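Local structure of thiamine-monophosphate kinase (Stenotrophomonas maltophilia, 6XEP) at residues Glu47-Gly59 / Lys74-Ala88. The protein probably catalyses the ATP-dependent phosphorylation of thiamine monophosphate to thiamine diphosphate, the active form of vitamin B1. Residues are numbered along the deposited sequence; the frame is centred on the assembly and turned at random.
Sequences EQLVVTADTLNSG and KTLAVNLSDLAAMGA
Lys74 and Thr75 meet Leu56 where helix 68-85 packs on strand 48-57 in the PurM-like N-terminal domain, a worked example of a helix laid along the outermost strand of its sheet within the chain, with acidic side chains from helix and strand brought together. Strand 48-57 and the 74-85 part of the helix run roughly antiparallel (147°), their axes 8.1 Å apart at closest. Leu56 CD2 rests on Lys74 CG and on Thr75, whose OG1 is bonded to the carbonyl of Ile71; the extended chain of Lys74 carries NZ onward to a salt bridge with Asp274. One turn later Val78 divides its branches: CG2 faces Leu56, while CG1, anti to the backbone N (chi1 177°), lies 3.5 Å from Asp54 CG and gives that carboxylate an apolar flank. Asn79 then extends its amide to the strand, its ND2 donating to OG1 of Thr52, in one of that residue's two conformers, at 3.2 Å and an N-H...O angle of 165°. A weak bond from the same nitrogen to Val139 O ties the amide to the adjoining strand 136-145. Asp82 is likewise modelled twice; in one copy its OD2 comes to 2.6 Å from Asp54 OD1, and Asp223 adds a further acidic group. Asp54, Asp82 and Thr52 are predicted magnesium ligands, consistent with a magnesium site modelled here without magnesium. Beyond them, in the same Thr52 conformer, Leu83 CD2 and Met86 CE close on Thr52 CG2 at 3.6 and 3.7 Å. The helix ends in a Schellman motif at Gly87, and the chain turns back to set Ala88 CB 3.7 Å from Val50 CG2.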
loop_
_atom_site.group_PDB
_atom_site.type_symbol
_atom_site.label_atom_id
_atom_site.label_comp_id
_atom_site.label_asym_id
_atom_site.label_seq_id
_atom_site.Cartn_x
_atom_site.Cartn_y
_atom_site.Cartn_z
ATOM N N GLU A 47 -22.220 0.086 2.058
ATOM C CA GLU A 47 -21.378 0.002 0.878
ATOM C C GLU A 47 -20.239 -0.978 1.121
ATOM O O GLU A 47 -19.914 -1.329 2.259
ATOM C CB GLU A 47 -20.838 1.385 0.482
ATOM C CG GLU A 47 -21.970 2.306 0.044
ATOM C CD GLU A 47 -21.517 3.520 -0.742
ATOM O OE1 GLU A 47 -20.314 3.630 -1.041
ATOM O OE2 GLU A 47 -22.376 4.376 -1.055
ATOM N N GLN A 48 -19.659 -1.450 0.031
ATOM C CA GLN A 48 -18.501 -2.326 0.104
ATOM C C GLN A 48 -17.249 -1.565 -0.295
ATOM O O GLN A 48 -17.297 -0.618 -1.086
ATOM C CB GLN A 48 -18.698 -3.557 -0.778
ATOM C CG GLN A 48 -19.763 -4.491 -0.222
ATOM C CD GLN A 48 -20.247 -5.486 -1.237
ATOM O OE1 GLN A 48 -20.695 -5.114 -2.323
ATOM N NE2 GLN A 48 -20.141 -6.767 -0.905
ATOM N N LEU A 49 -16.117 -1.984 0.275
ATOM C CA LEU A 49 -14.823 -1.406 -0.042
ATOM C C LEU A 49 -14.134 -2.223 -1.119
ATOM O O LEU A 49 -14.172 -3.456 -1.091
ATOM C CB LEU A 49 -13.902 -1.386 1.178
ATOM C CG LEU A 49 -14.040 -0.396 2.303
ATOM C CD1 LEU A 49 -12.927 -0.715 3.294
ATOM C CD2 LEU A 49 -13.873 0.971 1.735
ATOM N N VAL A 50 -13.465 -1.536 -2.032
ATOM C CA VAL A 50 -12.557 -2.185 -2.969
ATOM C C VAL A 50 -11.229 -1.463 -2.884
ATOM O O VAL A 50 -11.170 -0.254 -2.647
ATOM C CB VAL A 50 -13.057 -2.200 -4.427
ATOM C CG1 VAL A 50 -14.312 -2.974 -4.522
ATOM C CG2 VAL A 50 -13.282 -0.817 -4.929
ATOM N N VAL A 51 -10.152 -2.212 -3.059
ATOM C CA VAL A 51 -8.824 -1.703 -2.774
ATOM C C VAL A 51 -7.932 -2.030 -3.953
ATOM O O VAL A 51 -7.967 -3.157 -4.467
ATOM C CB VAL A 51 -8.251 -2.314 -1.483
ATOM C CG1 VAL A 51 -6.907 -1.723 -1.196
ATOM C CG2 VAL A 51 -9.196 -2.066 -0.316
ATOM N N THR A 52 -7.144 -1.050 -4.382
ATOM C CA THR A 52 -6.190 -1.203 -5.467
ATOM C C THR A 52 -4.814 -0.798 -4.975
ATOM O O THR A 52 -4.692 0.018 -4.066
ATOM C CB THR A 52 -6.546 -0.341 -6.688
ATOM O OG1 THR A 52 -6.403 1.044 -6.360
ATOM C CG2 THR A 52 -7.962 -0.596 -7.134
ATOM N N ALA A 53 -3.776 -1.361 -5.590
ATOM C CA ALA A 53 -2.427 -1.001 -5.185
ATOM C C ALA A 53 -1.532 -1.106 -6.402
ATOM O O ALA A 53 -1.645 -2.057 -7.172
ATOM C CB ALA A 53 -1.884 -1.905 -4.075
ATOM N N ASP A 54 -0.646 -0.129 -6.558
ATOM C CA ASP A 54 0.273 -0.066 -7.687
ATOM C C ASP A 54 1.575 0.530 -7.189
ATOM O O ASP A 54 1.563 1.416 -6.332
ATOM C CB ASP A 54 -0.285 0.796 -8.825
ATOM C CG ASP A 54 -1.555 0.222 -9.437
ATOM O OD1 ASP A 54 -2.654 0.658 -9.025
ATOM O OD2 ASP A 54 -1.458 -0.670 -10.322
ATOM N N THR A 55 2.695 0.043 -7.709
ATOM C CA THR A 55 3.987 0.635 -7.403
ATOM C C THR A 55 4.569 1.184 -8.693
ATOM O O THR A 55 4.530 0.505 -9.718
ATOM C CB THR A 55 4.944 -0.382 -6.778
ATOM O OG1 THR A 55 4.447 -0.772 -5.492
ATOM C CG2 THR A 55 6.335 0.226 -6.627
ATOM N N LEU A 56 5.075 2.410 -8.648
ATOM C CA LEU A 56 5.822 2.981 -9.762
ATOM C C LEU A 56 7.273 3.100 -9.333
ATOM O O LEU A 56 7.571 3.710 -8.298
ATOM C CB LEU A 56 5.270 4.341 -10.193
ATOM C CG LEU A 56 4.062 4.302 -11.152
ATOM C CD1 LEU A 56 2.845 3.642 -10.541
ATOM C CD2 LEU A 56 3.722 5.701 -11.625
ATOM N N ASN A 57 8.167 2.512 -10.121
ATOM C CA ASN A 57 9.596 2.503 -9.847
ATOM C C ASN A 57 10.338 3.351 -10.867
ATOM O O ASN A 57 10.065 3.265 -12.071
ATOM C CB ASN A 57 10.131 1.076 -9.886
ATOM C CG ASN A 57 9.575 0.254 -8.765
ATOM O OD1 ASN A 57 9.500 0.742 -7.645
ATOM N ND2 ASN A 57 9.133 -0.970 -9.056
ATOM N N SER A 58 11.295 4.142 -10.366
ATOM C CA SER A 58 12.108 5.022 -11.198
ATOM C C SER A 58 12.853 4.232 -12.267
ATOM O O SER A 58 13.457 3.187 -11.993
ATOM C CB SER A 58 13.100 5.798 -10.318
ATOM O OG SER A 58 13.956 6.624 -11.098
ATOM N N GLY A 59 12.794 4.730 -13.503
ATOM C CA GLY A 59 13.397 4.052 -14.625
ATOM C C GLY A 59 12.569 2.939 -15.228
ATOM O O GLY A 59 12.851 2.521 -16.359
ATOM N N LYS A 74 1.020 11.000 -11.533
ATOM C CA LYS A 74 0.817 9.742 -12.231
ATOM C C LYS A 74 0.699 8.581 -11.256
ATOM O O LYS A 74 -0.099 7.664 -11.481
ATOM C CB LYS A 74 1.947 9.502 -13.242
ATOM C CG LYS A 74 1.690 8.247 -14.078
ATOM C CD LYS A 74 2.501 8.238 -15.382
ATOM C CE LYS A 74 2.063 7.056 -16.244
ATOM N NZ LYS A 74 2.761 6.992 -17.555
ATOM N N THR A 75 1.450 8.626 -10.141
ATOM C CA THR A 75 1.350 7.540 -9.163
ATOM C C THR A 75 -0.091 7.382 -8.678
ATOM O O THR A 75 -0.629 6.267 -8.634
ATOM C CB THR A 75 2.314 7.805 -7.994
ATOM O OG1 THR A 75 3.657 7.790 -8.490
ATOM C CG2 THR A 75 2.213 6.701 -6.969
ATOM N N LEU A 76 -0.757 8.492 -8.374
ATOM C CA LEU A 76 -2.157 8.406 -7.967
ATOM C C LEU A 76 -3.072 8.088 -9.152
ATOM O O LEU A 76 -4.049 7.350 -8.998
ATOM C CB LEU A 76 -2.587 9.707 -7.299
ATOM C CG LEU A 76 -4.048 9.828 -6.867
ATOM C CD1 LEU A 76 -4.421 8.735 -5.843
ATOM C CD2 LEU A 76 -4.277 11.223 -6.281
ATOM N N ALA A 77 -2.790 8.651 -10.329
ATOM C CA ALA A 77 -3.666 8.451 -11.479
ATOM C C ALA A 77 -3.822 6.972 -11.830
ATOM O O ALA A 77 -4.906 6.541 -12.239
ATOM C CB ALA A 77 -3.131 9.222 -12.687
ATOM N N VAL A 78 -2.749 6.189 -11.711
ATOM C CA VAL A 78 -2.843 4.758 -12.006
ATOM C C VAL A 78 -3.903 4.102 -11.125
ATOM O O VAL A 78 -4.741 3.326 -11.594
ATOM C CB VAL A 78 -1.470 4.084 -11.835
ATOM C CG1 VAL A 78 -1.611 2.593 -12.069
ATOM C CG2 VAL A 78 -0.490 4.686 -12.817
ATOM N N ASN A 79 -3.886 4.417 -9.831
ATOM C CA ASN A 79 -4.831 3.804 -8.903
ATOM C C ASN A 79 -6.249 4.290 -9.137
ATOM O O ASN A 79 -7.211 3.516 -9.031
ATOM C CB ASN A 79 -4.402 4.111 -7.474
ATOM C CG ASN A 79 -3.209 3.315 -7.064
ATOM O OD1 ASN A 79 -2.069 3.703 -7.322
ATOM N ND2 ASN A 79 -3.453 2.167 -6.448
ATOM N N LEU A 80 -6.406 5.587 -9.401
ATOM C CA LEU A 80 -7.733 6.113 -9.661
ATOM C C LEU A 80 -8.314 5.519 -10.934
ATOM O O LEU A 80 -9.525 5.308 -11.021
ATOM C CB LEU A 80 -7.683 7.633 -9.752
ATOM C CG LEU A 80 -7.418 8.363 -8.441
ATOM C CD1 LEU A 80 -7.357 9.879 -8.671
ATOM C CD2 LEU A 80 -8.499 8.005 -7.398
ATOM N N SER A 81 -7.468 5.268 -11.932
ATOM C CA SER A 81 -7.951 4.642 -13.155
ATOM C C SER A 81 -8.437 3.218 -12.879
ATOM O O SER A 81 -9.439 2.774 -13.456
ATOM C CB SER A 81 -6.848 4.650 -14.206
ATOM O OG SER A 81 -7.320 4.035 -15.387
ATOM N N ASP A 82 -7.731 2.493 -12.000
ATOM C CA ASP A 82 -8.169 1.165 -11.570
ATOM C C ASP A 82 -9.539 1.244 -10.904
ATOM O O ASP A 82 -10.434 0.436 -11.179
ATOM C CB ASP A 82 -7.166 0.563 -10.577
ATOM C CG ASP A 82 -5.780 0.313 -11.162
ATOM O OD1 ASP A 82 -5.593 0.353 -12.392
ATOM O OD2 ASP A 82 -4.860 0.062 -10.347
ATOM N N LEU A 83 -9.703 2.209 -9.989
ATOM C CA LEU A 83 -10.984 2.370 -9.308
ATOM C C LEU A 83 -12.075 2.768 -10.287
ATOM O O LEU A 83 -13.219 2.330 -10.154
ATOM C CB LEU A 83 -10.877 3.422 -8.201
ATOM C CG LEU A 83 -10.064 2.993 -6.980
ATOM C CD1 LEU A 83 -10.065 4.099 -5.948
ATOM C CD2 LEU A 83 -10.642 1.709 -6.391
ATOM N N ALA A 84 -11.740 3.605 -11.271
ATOM C CA ALA A 84 -12.737 4.040 -12.251
ATOM C C ALA A 84 -13.334 2.864 -13.005
ATOM O O ALA A 84 -14.553 2.805 -13.233
ATOM C CB ALA A 84 -12.100 5.019 -13.237
ATOM N N ALA A 85 -12.487 1.918 -13.413
ATOM C CA ALA A 85 -12.940 0.789 -14.205
ATOM C C ALA A 85 -13.841 -0.126 -13.409
ATOM O O ALA A 85 -14.528 -0.961 -13.995
ATOM C CB ALA A 85 -11.734 0.003 -14.741
ATOM N N MET A 86 -13.843 0.006 -12.082
ATOM C CA MET A 86 -14.779 -0.724 -11.244
ATOM C C MET A 86 -15.993 0.107 -10.864
ATOM O O MET A 86 -16.884 -0.400 -10.181
ATOM C CB MET A 86 -14.059 -1.221 -9.993
ATOM C CG MET A 86 -13.002 -2.225 -10.364
ATOM S SD MET A 86 -12.313 -2.965 -8.896
ATOM C CE MET A 86 -11.284 -1.646 -8.306
ATOM N N GLY A 87 -16.065 1.356 -11.325
ATOM C CA GLY A 87 -17.174 2.216 -10.953
ATOM C C GLY A 87 -17.197 2.531 -9.473
ATOM O O GLY A 87 -18.273 2.758 -8.903
ATOM N N ALA A 88 -16.036 2.536 -8.837
ATOM C CA ALA A 88 -15.949 2.767 -7.410
ATOM C C ALA A 88 -15.727 4.243 -7.140
ATOM O O ALA A 88 -15.065 4.936 -7.907
ATOM C CB ALA A 88 -14.813 1.950 -6.797
HETATM O O HOH W 1 -2.796 -0.880 -12.628
#